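Local coordinates for protein membrane-anchored mycosin mycp1 (Mycobacterium thermoresistibile, PDB 4HVL) that is a subtilisin-like serine protease, an essential component of the type VII (ESX-1) secretion system of mycobacteria, and probably cleaves proteins handled by that system, at residues 41-46 with 51-56; 99-104 with 310-315; 117-122 with 285-290; 132-137 with 179-184. All blocks are in the same frame, centred on the assembly; numbering follows the deposited sequence.

Interaction 1: residues 41-46 with 51-56; sequences ADRPWA and RLTEAH
Arg43 lays one face of its guanidinium over the hydroxyl of Thr53, whose OG1 stands 3.2 Å above the guanidinium plane, over its centre. The closest pair is CZ of Arg43 and OG1 of Thr53 at 3.3 Å. NH1 of Arg43 is equally near OG1 of Thr53, but the angle is poor for a hydrogen bond, because the N-H bonds of a guanidinium lie in its plane and the oxygen sits above it. The contact is probably weakly electrostatic, the hydroxyl oxygen lying over a flat cation, with van der Waals packing around it.

An extended Arg43 chain from CG to NE carries the charged group across to the helix, and the two side chains meet at about a right angle. In Thr53, OG1 lies anti to the carbonyl carbon (chi1 -59°) and CG2 anti to the backbone N, which puts the hydroxyl against the guanidinium face and the methyl 4.0 Å from NH2 of Arg43. Both residues are exposed and suit the surface: a long arginine can span the gap, and a short threonine offers both a polar atom and a methyl. Each also touches a crystal neighbour, so lattice packing may influence the pose.

Helix 45-50 begins in the first segment, with Pro44 at its N-cap position, and leads to the second. It ends in a Schellman motif at Arg51, whose positive phi turns the chain directly into helix 52-55. Arg43 touches both helices, Asp48 of 45-50 and Thr53 of 52-55. On other sides, Trp45 and Ala46 pack on Pro282 of strand 277-282, and Ala55 rests against helix 363-368.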
loop_
_atom_site.group_PDB
_atom_site.type_symbol
_atom_site.label_atom_id
_atom_site.label_comp_id
_atom_site.label_asym_id
_atom_site.label_seq_id
_atom_site.Cartn_x
_atom_site.Cartn_y
_atom_site.Cartn_z
ATOM N N ALA A 41 15.481 6.785 -20.364
ATOM C CA ALA A 41 16.904 6.788 -20.039
ATOM C C ALA A 41 17.181 7.565 -18.741
ATOM O O ALA A 41 18.066 7.209 -17.977
ATOM C CB ALA A 41 17.712 7.356 -21.192
ATOM N N ASP A 42 16.414 8.618 -18.496
ATOM C CA ASP A 42 16.575 9.427 -17.286
ATOM C C ASP A 42 15.924 8.747 -16.096
ATOM O O ASP A 42 15.026 7.913 -16.248
ATOM C CB ASP A 42 15.955 10.817 -17.474
ATOM C CG ASP A 42 16.710 11.655 -18.484
ATOM O OD1 ASP A 42 17.960 11.745 -18.355
ATOM O OD2 ASP A 42 16.062 12.216 -19.403
ATOM N N ARG A 43 16.401 9.096 -14.910
ATOM C CA ARG A 43 15.843 8.574 -13.678
ATOM C C ARG A 43 14.476 9.200 -13.432
ATOM O O ARG A 43 14.319 10.373 -13.682
ATOM C CB ARG A 43 16.793 8.872 -12.524
ATOM C CG ARG A 43 18.061 8.038 -12.592
ATOM C CD ARG A 43 19.025 8.378 -11.466
ATOM N NE ARG A 43 20.342 7.783 -11.711
ATOM C CZ ARG A 43 21.484 8.182 -11.152
ATOM N NH1 ARG A 43 21.513 9.186 -10.278
ATOM N NH2 ARG A 43 22.617 7.562 -11.468
ATOM N N PRO A 44 13.473 8.409 -12.981
ATOM C CA PRO A 44 12.177 9.014 -12.616
ATOM C C PRO A 44 12.347 10.045 -11.496
ATOM O O PRO A 44 13.304 9.949 -10.708
ATOM C CB PRO A 44 11.344 7.830 -12.128
ATOM C CG PRO A 44 12.075 6.604 -12.549
ATOM C CD PRO A 44 13.507 6.958 -12.725
ATOM N N TRP A 45 11.459 11.039 -11.433
ATOM C CA TRP A 45 11.643 12.126 -10.456
ATOM C C TRP A 45 11.675 11.561 -9.026
ATOM O O TRP A 45 12.405 12.058 -8.178
ATOM C CB TRP A 45 10.553 13.204 -10.589
ATOM C CG TRP A 45 9.209 12.824 -10.036
ATOM C CD1 TRP A 45 8.175 12.269 -10.719
ATOM C CD2 TRP A 45 8.751 12.990 -8.678
ATOM N NE1 TRP A 45 7.108 12.074 -9.882
ATOM C CE2 TRP A 45 7.429 12.512 -8.625
ATOM C CE3 TRP A 45 9.331 13.505 -7.507
ATOM C CZ2 TRP A 45 6.665 12.534 -7.454
ATOM C CZ3 TRP A 45 8.574 13.501 -6.334
ATOM C CH2 TRP A 45 7.254 13.024 -6.322
ATOM N N ALA A 46 10.914 10.499 -8.789
ATOM C CA ALA A 46 10.831 9.905 -7.464
ATOM C C ALA A 46 12.132 9.249 -7.019
ATOM O O ALA A 46 12.489 9.308 -5.837
ATOM C CB ALA A 46 9.689 8.902 -7.404
ATOM N N ARG A 51 16.688 9.704 -3.589
ATOM C CA ARG A 51 18.138 9.420 -3.651
ATOM C C ARG A 51 18.413 7.921 -3.644
ATOM O O ARG A 51 19.273 7.447 -2.910
ATOM C CB ARG A 51 18.893 10.117 -2.511
ATOM C CG ARG A 51 18.595 11.599 -2.392
ATOM C CD ARG A 51 19.685 12.382 -1.676
ATOM N NE ARG A 51 19.785 12.142 -0.227
ATOM C CZ ARG A 51 19.047 12.735 0.725
ATOM N NH1 ARG A 51 18.094 13.613 0.406
ATOM N NH2 ARG A 51 19.255 12.448 2.019
ATOM N N LEU A 52 17.673 7.187 -4.471
ATOM C CA LEU A 52 17.741 5.724 -4.485
ATOM C C LEU A 52 19.137 5.205 -4.831
ATOM O O LEU A 52 19.638 4.258 -4.206
ATOM C CB LEU A 52 16.690 5.130 -5.436
ATOM C CG LEU A 52 15.205 5.296 -5.058
ATOM C CD1 LEU A 52 14.326 4.472 -5.980
ATOM C CD2 LEU A 52 14.927 4.927 -3.606
ATOM N N THR A 53 19.762 5.849 -5.812
ATOM C CA THR A 53 21.130 5.551 -6.200
ATOM C C THR A 53 22.066 5.566 -4.986
ATOM O O THR A 53 22.840 4.639 -4.783
ATOM C CB THR A 53 21.632 6.573 -7.249
ATOM O OG1 THR A 53 20.787 6.526 -8.404
ATOM C CG2 THR A 53 23.014 6.256 -7.667
ATOM N N GLU A 54 21.991 6.608 -4.177
ATOM C CA GLU A 54 22.824 6.695 -2.981
ATOM C C GLU A 54 22.413 5.627 -1.957
ATOM O O GLU A 54 23.268 4.944 -1.378
ATOM C CB GLU A 54 22.707 8.087 -2.372
ATOM C CG GLU A 54 23.634 8.380 -1.203
ATOM C CD GLU A 54 25.106 8.400 -1.582
ATOM O OE1 GLU A 54 25.413 8.483 -2.790
ATOM O OE2 GLU A 54 25.961 8.326 -0.667
ATOM N N ALA A 55 21.110 5.482 -1.737
ATOM C CA ALA A 55 20.627 4.527 -0.756
ATOM C C ALA A 55 21.164 3.122 -1.032
ATOM O O ALA A 55 21.491 2.391 -0.083
ATOM C CB ALA A 55 19.104 4.511 -0.695
ATOM N N HIS A 56 21.262 2.759 -2.313
ATOM C CA HIS A 56 21.758 1.432 -2.710
ATOM C C HIS A 56 23.228 1.163 -2.424
ATOM O O HIS A 56 23.667 0.020 -2.559
ATOM C CB HIS A 56 21.488 1.140 -4.184
ATOM C CG HIS A 56 20.036 0.950 -4.502
ATOM N ND1 HIS A 56 19.522 1.127 -5.771
ATOM C CD2 HIS A 56 18.984 0.623 -3.711
ATOM C CE1 HIS A 56 18.217 0.931 -5.746
ATOM N NE2 HIS A 56 17.864 0.636 -4.506
#

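Interaction 2: residues 99-104 with 310-315; sequences DAHGTL and GTSFAA. With ZN (zinc ion), chain G; ACT (acetate ion), chain M.
A zinc-bridged contact between two predicted members of the charge relay system, His101 and Ser312, joins the starts of helices 102-110 and 311-328 at the active site of the subtilisin fold. The zinc ion is held by NE2 of His101 at 2.1 Å and by OG of Ser312 at 2.2 Å. An acetate, probably from the crystallisation liquor, gives the metal both its oxygens, and a water completes the five ligand atoms.

The serine OG lies at the edge of the imidazole, near its plane, 3.0 Å from NE2 of His101. Its chi1 of 48° tucks OG between the backbone N and carbonyl carbon of Ser312. Acetate is gripped further by the backbone N of Ser312, which donates to OXT at 3.1 Å, and by ND2 of Asn217. Glycine suits the N-cap position at 310, where the backbone angles would jam a CB against the preceding carbonyl.

One residue on from Ser312 and a helical turn on from His101, the contact turns apolar. CB of Leu104 meets the edge of Phe313 in the ring plane, 3.8 Å from CE1.

On the far side of the imidazole, ND1 of His101 is hydrogen-bonded to OD1 of Asp70, as expected for the Asp-His-Ser triad of subtilases. Since NE2 and OG both bind zinc, the direct histidine-serine hydrogen bond of a working triad is replaced, consistent with a metal-blocked state of the protease.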
loop_
_atom_site.group_PDB
_atom_site.type_symbol
_atom_site.label_atom_id
_atom_site.label_comp_id
_atom_site.label_asym_id
_atom_site.label_seq_id
_atom_site.Cartn_x
_atom_site.Cartn_y
_atom_site.Cartn_z
ATOM N N ASP A 99 -5.403 -5.525 -13.833
ATOM C CA ASP A 99 -5.699 -4.114 -13.574
ATOM C C ASP A 99 -4.541 -3.174 -13.886
ATOM O O ASP A 99 -4.625 -2.004 -13.599
ATOM C CB ASP A 99 -6.071 -3.932 -12.096
ATOM C CG ASP A 99 -7.358 -4.640 -11.727
ATOM O OD1 ASP A 99 -7.453 -5.871 -11.888
ATOM O OD2 ASP A 99 -8.284 -3.951 -11.299
ATOM N N ALA A 100 -3.427 -3.689 -14.384
ATOM C CA ALA A 100 -2.264 -2.849 -14.624
ATOM C C ALA A 100 -1.960 -2.020 -13.393
ATOM O O ALA A 100 -1.799 -0.815 -13.481
ATOM C CB ALA A 100 -2.501 -1.952 -15.836
ATOM N N HIS A 101 -1.890 -2.672 -12.238
ATOM C CA HIS A 101 -1.696 -1.970 -11.008
ATOM C C HIS A 101 -0.669 -2.702 -10.139
ATOM O O HIS A 101 0.435 -2.190 -9.922
ATOM C CB HIS A 101 -3.059 -1.757 -10.307
ATOM C CG HIS A 101 -2.999 -0.833 -9.135
ATOM N ND1 HIS A 101 -2.650 -1.267 -7.874
ATOM C CD2 HIS A 101 -3.184 0.507 -9.033
ATOM C CE1 HIS A 101 -2.656 -0.241 -7.037
ATOM N NE2 HIS A 101 -2.967 0.848 -7.716
ATOM N N GLY A 102 -1.010 -3.898 -9.674
ATOM C CA GLY A 102 -0.142 -4.651 -8.780
ATOM C C GLY A 102 1.244 -4.923 -9.342
ATOM O O GLY A 102 2.245 -4.904 -8.621
ATOM N N THR A 103 1.308 -5.155 -10.642
ATOM C CA THR A 103 2.591 -5.356 -11.301
ATOM C C THR A 103 3.453 -4.109 -11.103
ATOM O O THR A 103 4.647 -4.197 -10.822
ATOM C CB THR A 103 2.387 -5.617 -12.808
ATOM O OG1 THR A 103 1.549 -6.778 -12.969
ATOM C CG2 THR A 103 3.719 -5.854 -13.484
ATOM N N LEU A 104 2.825 -2.951 -11.235
ATOM C CA LEU A 104 3.541 -1.657 -11.130
ATOM C C LEU A 104 3.963 -1.395 -9.692
ATOM O O LEU A 104 5.083 -1.003 -9.448
ATOM C CB LEU A 104 2.700 -0.510 -11.686
ATOM C CG LEU A 104 2.602 -0.411 -13.218
ATOM C CD1 LEU A 104 1.906 -1.603 -13.859
ATOM C CD2 LEU A 104 1.886 0.865 -13.626
ATOM N N GLY A 310 -1.154 7.431 -7.171
ATOM C CA GLY A 310 -1.969 6.923 -6.084
ATOM C C GLY A 310 -1.172 6.681 -4.822
ATOM O O GLY A 310 0.055 6.530 -4.856
ATOM N N THR A 311 -1.871 6.634 -3.700
ATOM C CA THR A 311 -1.212 6.331 -2.434
ATOM C C THR A 311 -0.641 4.910 -2.342
ATOM O O THR A 311 0.245 4.670 -1.532
ATOM C CB THR A 311 -2.116 6.611 -1.219
ATOM O OG1 THR A 311 -3.348 5.901 -1.352
ATOM C CG2 THR A 311 -2.394 8.115 -1.131
ATOM N N SER A 312 -1.109 3.982 -3.173
ATOM C CA SER A 312 -0.479 2.655 -3.256
ATOM C C SER A 312 1.017 2.780 -3.633
ATOM O O SER A 312 1.843 2.046 -3.104
ATOM C CB SER A 312 -1.230 1.708 -4.218
ATOM O OG SER A 312 -1.528 2.302 -5.479
ATOM N N PHE A 313 1.361 3.738 -4.501
ATOM C CA PHE A 313 2.762 3.966 -4.870
ATOM C C PHE A 313 3.576 4.576 -3.732
ATOM O O PHE A 313 4.714 4.173 -3.513
ATOM C CB PHE A 313 2.879 4.763 -6.183
ATOM C CG PHE A 313 2.379 3.997 -7.371
ATOM C CD1 PHE A 313 3.164 2.989 -7.935
ATOM C CD2 PHE A 313 1.108 4.227 -7.894
ATOM C CE1 PHE A 313 2.707 2.239 -8.999
ATOM C CE2 PHE A 313 0.641 3.468 -8.963
ATOM C CZ PHE A 313 1.440 2.469 -9.511
ATOM N N ALA A 314 3.000 5.526 -3.003
ATOM C CA ALA A 314 3.611 6.027 -1.783
ATOM C C ALA A 314 3.936 4.875 -0.820
ATOM O O ALA A 314 5.067 4.758 -0.307
ATOM C CB ALA A 314 2.707 7.043 -1.112
ATOM N N ALA A 315 2.958 4.003 -0.600
ATOM C CA ALA A 315 3.172 2.852 0.267
ATOM C C ALA A 315 4.261 1.942 -0.260
ATOM O O ALA A 315 5.042 1.422 0.522
ATOM C CB ALA A 315 1.883 2.074 0.484
HETATM ZN ZN ZN G . -3.358 2.676 -6.669
HETATM C C ACT M . -4.257 3.040 -4.471
HETATM O O ACT M . -4.453 1.905 -4.989
HETATM O OXT ACT M . -3.556 3.911 -5.036
HETATM C CH3 ACT M . -4.893 3.278 -3.114
HETATM O O HOH W 1 -5.220 3.268 -7.544
#

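Interaction 3: residues 117-122 with 285-290; sequences DGFIGV and NITALG. With ACT (acetate ion), chain L.
With CG of Phe119 anti to the backbone N (chi1 -178°) and its ring plane perpendicular to the plane through CA, CB and CG (chi2 -90°), the benzyl group reaches straight from the loop 117-122 to the chain around strand 288-289. Leu289 answers with CG anti to its carbonyl carbon (chi1 -53°), which swings the isobutyl group to the ring. CD1 of Phe119 and CD2 of Leu289 are 3.6 Å apart, and CG of Leu289 is just as close to CE1 of the ring, so the branch point as well as a methyl does the touching.

The rest of the ring lies against backbone. Ala288 presents its carbonyl carbon over one face of Phe119, and its CA is 3.8 Å from CE2 of the phenyl. Having only a methyl, which points away to pack on Leu104 and Ser107 of helix 102-110, Ala288 lets the ring come close to the main chain. The carbonyl O of Thr287 approaches obliquely, 3.2 Å from CE2 of Phe119, while CG2 of Thr287 adds a looser contact with CD2.

The loop is shaped by an Asx turn: OD1 of Asp117 accepts from the backbone N of Phe119 at 2.9 Å, using its anti lone pair. OD2 of Asp117 forms a salt bridge with Arg78. This probably steadies the backbone that carries Phe119.

The segments are thus joined by dispersion and close fit, with a ring buried against a leucine and a peptide, while the hydrogen bond of the Asx turn stays within the loop and shapes it.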
loop_
_atom_site.group_PDB
_atom_site.type_symbol
_atom_site.label_atom_id
_atom_site.label_comp_id
_atom_site.label_asym_id
_atom_site.label_seq_id
_atom_site.Cartn_x
_atom_site.Cartn_y
_atom_site.Cartn_z
ATOM N N ASP A 117 17.353 1.461 -19.482
ATOM C CA ASP A 117 16.559 2.555 -18.916
ATOM C C ASP A 117 17.064 2.953 -17.536
ATOM O O ASP A 117 17.932 2.286 -16.976
ATOM C CB ASP A 117 15.036 2.247 -18.916
ATOM C CG ASP A 117 14.636 1.085 -17.991
ATOM O OD1 ASP A 117 14.807 1.166 -16.747
ATOM O OD2 ASP A 117 14.122 0.071 -18.521
ATOM N N GLY A 118 16.512 4.042 -16.998
ATOM C CA GLY A 118 16.938 4.573 -15.701
ATOM C C GLY A 118 16.097 4.123 -14.520
ATOM O O GLY A 118 16.265 4.635 -13.421
ATOM N N PHE A 119 15.200 3.164 -14.726
ATOM C CA PHE A 119 14.332 2.711 -13.647
ATOM C C PHE A 119 14.908 1.586 -12.800
ATOM O O PHE A 119 15.442 0.605 -13.324
ATOM C CB PHE A 119 13.002 2.217 -14.176
ATOM C CG PHE A 119 12.091 1.791 -13.087
ATOM C CD1 PHE A 119 12.103 0.463 -12.628
ATOM C CD2 PHE A 119 11.287 2.715 -12.437
ATOM C CE1 PHE A 119 11.302 0.088 -11.571
ATOM C CE2 PHE A 119 10.469 2.316 -11.396
ATOM C CZ PHE A 119 10.480 1.009 -10.971
ATOM N N ILE A 120 14.746 1.703 -11.490
ATOM C CA ILE A 120 15.068 0.595 -10.582
ATOM C C ILE A 120 14.171 0.691 -9.377
ATOM O O ILE A 120 13.768 1.791 -8.998
ATOM C CB ILE A 120 16.554 0.588 -10.139
ATOM C CG1 ILE A 120 16.925 -0.789 -9.551
ATOM C CG2 ILE A 120 16.857 1.746 -9.179
ATOM C CD1 ILE A 120 18.413 -1.031 -9.451
ATOM N N GLY A 121 13.826 -0.465 -8.812
ATOM C CA GLY A 121 13.043 -0.525 -7.586
ATOM C C GLY A 121 13.870 -0.041 -6.411
ATOM O O GLY A 121 15.121 0.079 -6.496
ATOM N N VAL A 122 13.176 0.213 -5.311
ATOM C CA VAL A 122 13.813 0.587 -4.061
ATOM C C VAL A 122 14.688 -0.527 -3.519
ATOM O O VAL A 122 15.804 -0.262 -3.071
ATOM C CB VAL A 122 12.778 0.970 -2.981
ATOM C CG1 VAL A 122 13.499 1.320 -1.687
ATOM C CG2 VAL A 122 11.928 2.127 -3.477
ATOM N N ASN A 285 2.710 11.090 -11.047
ATOM C CA ASN A 285 3.615 11.117 -12.211
ATOM C C ASN A 285 4.692 10.051 -12.068
ATOM O O ASN A 285 5.898 10.299 -12.248
ATOM C CB ASN A 285 4.203 12.525 -12.391
ATOM C CG ASN A 285 3.142 13.577 -12.682
ATOM O OD1 ASN A 285 2.898 14.477 -11.878
ATOM N ND2 ASN A 285 2.517 13.480 -13.842
ATOM N N ILE A 286 4.220 8.849 -11.745
ATOM C CA ILE A 286 5.073 7.717 -11.409
ATOM C C ILE A 286 5.521 6.970 -12.689
ATOM O O ILE A 286 4.781 6.877 -13.683
ATOM C CB ILE A 286 4.342 6.770 -10.417
ATOM C CG1 ILE A 286 4.078 7.465 -9.073
ATOM C CG2 ILE A 286 5.093 5.464 -10.190
ATOM C CD1 ILE A 286 5.305 8.029 -8.394
ATOM N N THR A 287 6.768 6.514 -12.666
ATOM C CA THR A 287 7.292 5.573 -13.651
ATOM C C THR A 287 7.450 4.245 -12.954
ATOM O O THR A 287 7.917 4.181 -11.810
ATOM C CB THR A 287 8.633 6.063 -14.177
ATOM O OG1 THR A 287 8.417 7.307 -14.848
ATOM C CG2 THR A 287 9.277 5.065 -15.133
ATOM N N ALA A 288 7.038 3.184 -13.632
ATOM C CA ALA A 288 7.106 1.854 -13.069
ATOM C C ALA A 288 7.393 0.882 -14.215
ATOM O O ALA A 288 7.731 1.324 -15.337
ATOM C CB ALA A 288 5.784 1.550 -12.357
ATOM N N LEU A 289 7.316 -0.415 -13.943
ATOM C CA LEU A 289 7.437 -1.448 -14.969
ATOM C C LEU A 289 6.135 -2.202 -15.180
ATOM O O LEU A 289 5.339 -2.389 -14.254
ATOM C CB LEU A 289 8.531 -2.459 -14.601
ATOM C CG LEU A 289 9.934 -1.907 -14.271
ATOM C CD1 LEU A 289 10.880 -3.068 -13.944
ATOM C CD2 LEU A 289 10.458 -1.062 -15.416
ATOM N N GLY A 290 5.932 -2.643 -16.414
ATOM C CA GLY A 290 4.738 -3.382 -16.801
ATOM C C GLY A 290 4.937 -4.888 -16.795
ATOM O O GLY A 290 5.874 -5.421 -16.166
HETATM C C ACT L . 4.797 11.477 -16.465
HETATM O O ACT L . 5.926 10.903 -16.531
HETATM O OXT ACT L . 3.843 11.069 -15.736
HETATM C CH3 ACT L . 4.603 12.711 -17.300
#

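Interaction 4: residues 132-137 with 179-184; sequences RHTSAA and ISEAAC. With ZN (zinc ion), chain B.
Metal coordination carries this contact: ND1 of His133, OG1 of Thr134 and OE1 of Glu181 all bind one zinc ion, at 2.1, 2.1 and 2.0 Å, and a fourth atom comes from elsewhere in the structure. Histidine and glutamate are common zinc ligands; a threonine hydroxyl is a less usual one. Glu181 binds through a single oxygen, as its OE2 stays 4.1 Å from the metal. The histidine chain leaves with CG anti to the backbone N (chi1 175°), while the glutamate chain bends at chi2 (62°) to bring OE1 round to the ion.

Around the metal the ligand atoms crowd one another without hydrogen bonds between them. OG1 of Thr134 is 3.0 Å from OE1 of Glu181. That same oxygen lies in the plane of the His133 ring, at its edge, 3.4 Å from ND1, with ring and carboxylate planes 72° apart.

In the subtilisin-like fold, segments 132-137 and 179-184 begin at the last residues of strands 127-132 and 176-179 of the central parallel sheet, which flank strand 65-70, the strand ending in Asp70. The zinc therefore links loops at the C-terminal ends of the strands, where the active site of this family lies; the Thr134 side chain is about 7 Å from that of His101.

Hydrogen bonds order the ligand His133 and the loop after it. NE2 of His133 donates to the carbonyl O of Ser158, which leaves ND1 for the metal. Downstream of Thr134, OG of Ser135 accepts from the backbone N of Ala137 at 2.9 Å, an ST turn.

Apolar packing closes the histidine and glutamate chains against Leu162 of helix 154-171.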
loop_
_atom_site.group_PDB
_atom_site.type_symbol
_atom_site.label_atom_id
_atom_site.label_comp_id
_atom_site.label_asym_id
_atom_site.label_seq_id
_atom_site.Cartn_x
_atom_site.Cartn_y
_atom_site.Cartn_z
ATOM N N ARG A 132 -3.371 -11.304 -4.679
ATOM C CA ARG A 132 -4.403 -10.513 -5.302
ATOM C C ARG A 132 -5.598 -10.422 -4.342
ATOM O O ARG A 132 -6.229 -11.428 -4.016
ATOM C CB ARG A 132 -4.827 -11.043 -6.676
ATOM C CG ARG A 132 -6.030 -10.277 -7.217
ATOM C CD ARG A 132 -6.213 -10.382 -8.706
ATOM N NE ARG A 132 -6.642 -11.726 -9.098
ATOM C CZ ARG A 132 -7.038 -12.055 -10.320
ATOM N NH1 ARG A 132 -7.073 -11.147 -11.274
ATOM N NH2 ARG A 132 -7.380 -13.307 -10.582
ATOM N N HIS A 133 -5.892 -9.205 -3.915
ATOM C CA HIS A 133 -7.044 -8.924 -3.075
ATOM C C HIS A 133 -8.135 -8.101 -3.794
ATOM O O HIS A 133 -9.306 -8.209 -3.419
ATOM C CB HIS A 133 -6.616 -8.226 -1.783
ATOM C CG HIS A 133 -7.772 -7.814 -0.934
ATOM N ND1 HIS A 133 -8.292 -6.541 -0.967
ATOM C CD2 HIS A 133 -8.594 -8.536 -0.136
ATOM C CE1 HIS A 133 -9.353 -6.479 -0.184
ATOM N NE2 HIS A 133 -9.552 -7.676 0.336
ATOM N N THR A 134 -7.772 -7.311 -4.813
ATOM C CA THR A 134 -8.725 -6.458 -5.537
ATOM C C THR A 134 -8.582 -6.593 -7.034
ATOM O O THR A 134 -7.476 -6.806 -7.520
ATOM C CB THR A 134 -8.517 -4.959 -5.177
ATOM O OG1 THR A 134 -9.029 -4.727 -3.871
ATOM C CG2 THR A 134 -9.267 -4.016 -6.104
ATOM N N SER A 135 -9.707 -6.463 -7.754
ATOM C CA SER A 135 -9.703 -6.209 -9.208
ATOM C C SER A 135 -10.974 -5.533 -9.677
ATOM O O SER A 135 -12.078 -6.060 -9.457
ATOM C CB SER A 135 -9.527 -7.481 -10.036
ATOM O OG SER A 135 -9.690 -7.181 -11.436
ATOM N N ALA A 136 -10.810 -4.422 -10.398
ATOM C CA ALA A 136 -11.911 -3.759 -11.066
ATOM C C ALA A 136 -12.499 -4.575 -12.244
ATOM O O ALA A 136 -13.527 -4.216 -12.779
ATOM C CB ALA A 136 -11.463 -2.381 -11.546
ATOM N N ALA A 137 -11.830 -5.651 -12.660
ATOM C CA ALA A 137 -12.305 -6.475 -13.776
ATOM C C ALA A 137 -13.338 -7.543 -13.361
ATOM O O ALA A 137 -13.975 -8.163 -14.221
ATOM C CB ALA A 137 -11.121 -7.157 -14.451
ATOM N N ILE A 179 0.380 -3.219 1.923
ATOM C CA ILE A 179 -1.058 -3.296 1.712
ATOM C C ILE A 179 -1.515 -2.068 0.927
ATOM O O ILE A 179 -1.511 -0.951 1.437
ATOM C CB ILE A 179 -1.833 -3.372 3.055
ATOM C CG1 ILE A 179 -1.291 -4.525 3.907
ATOM C CG2 ILE A 179 -3.330 -3.533 2.783
ATOM C CD1 ILE A 179 -2.064 -4.834 5.187
ATOM N N SER A 180 -1.878 -2.292 -0.328
ATOM C CA SER A 180 -2.352 -1.240 -1.191
ATOM C C SER A 180 -3.836 -0.972 -0.927
ATOM O O SER A 180 -4.332 0.083 -1.275
ATOM C CB SER A 180 -2.137 -1.584 -2.675
ATOM O OG SER A 180 -0.779 -1.891 -2.966
ATOM N N GLU A 181 -4.544 -1.929 -0.318
ATOM C CA GLU A 181 -5.996 -1.778 -0.073
ATOM C C GLU A 181 -6.224 -0.625 0.897
ATOM O O GLU A 181 -5.545 -0.525 1.925
ATOM C CB GLU A 181 -6.577 -3.080 0.514
ATOM C CG GLU A 181 -8.029 -3.034 0.971
ATOM C CD GLU A 181 -8.996 -2.723 -0.154
ATOM O OE1 GLU A 181 -8.802 -3.193 -1.284
ATOM O OE2 GLU A 181 -9.968 -1.985 0.100
ATOM N N ALA A 182 -7.164 0.252 0.565
ATOM C CA ALA A 182 -7.580 1.291 1.495
ATOM C C ALA A 182 -9.082 1.394 1.395
ATOM O O ALA A 182 -9.605 2.131 0.565
ATOM C CB ALA A 182 -6.909 2.615 1.174
ATOM N N ALA A 183 -9.772 0.649 2.257
ATOM C CA ALA A 183 -11.242 0.567 2.217
ATOM C C ALA A 183 -11.851 1.662 3.063
ATOM O O ALA A 183 -11.435 1.864 4.193
ATOM C CB ALA A 183 -11.700 -0.773 2.735
ATOM N N CYS A 184 -12.872 2.322 2.529
ATOM C CA CYS A 184 -13.486 3.488 3.170
ATOM C C CYS A 184 -14.939 3.254 3.555
ATOM O O CYS A 184 -15.709 2.653 2.803
ATOM C CB CYS A 184 -13.447 4.697 2.227
ATOM S SG CYS A 184 -11.775 5.214 1.771
HETATM ZN ZN ZN B . -7.858 -4.776 -2.097
#

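From the N terminus, interaction 1 closes first, a short loop around helix 45-50, in series with all the others. Interaction 2 then opens at 99-104 and spans some two hundred residues to 310-315, joining the starts of two helices. Interaction 3 is nested inside it, bringing the loop 117-122 to strand 288-289, and interaction 4 is nested in turn inside interaction 3, linking the ends of two central-sheet strands. In space, interaction 3 lies between 1 and 2: His56 NE2 bonds to Val122 O, and Leu104 packs on Ala288. On the other flank, Asp99 of interaction 2 holds Ser135 and Ala136 of interaction 4.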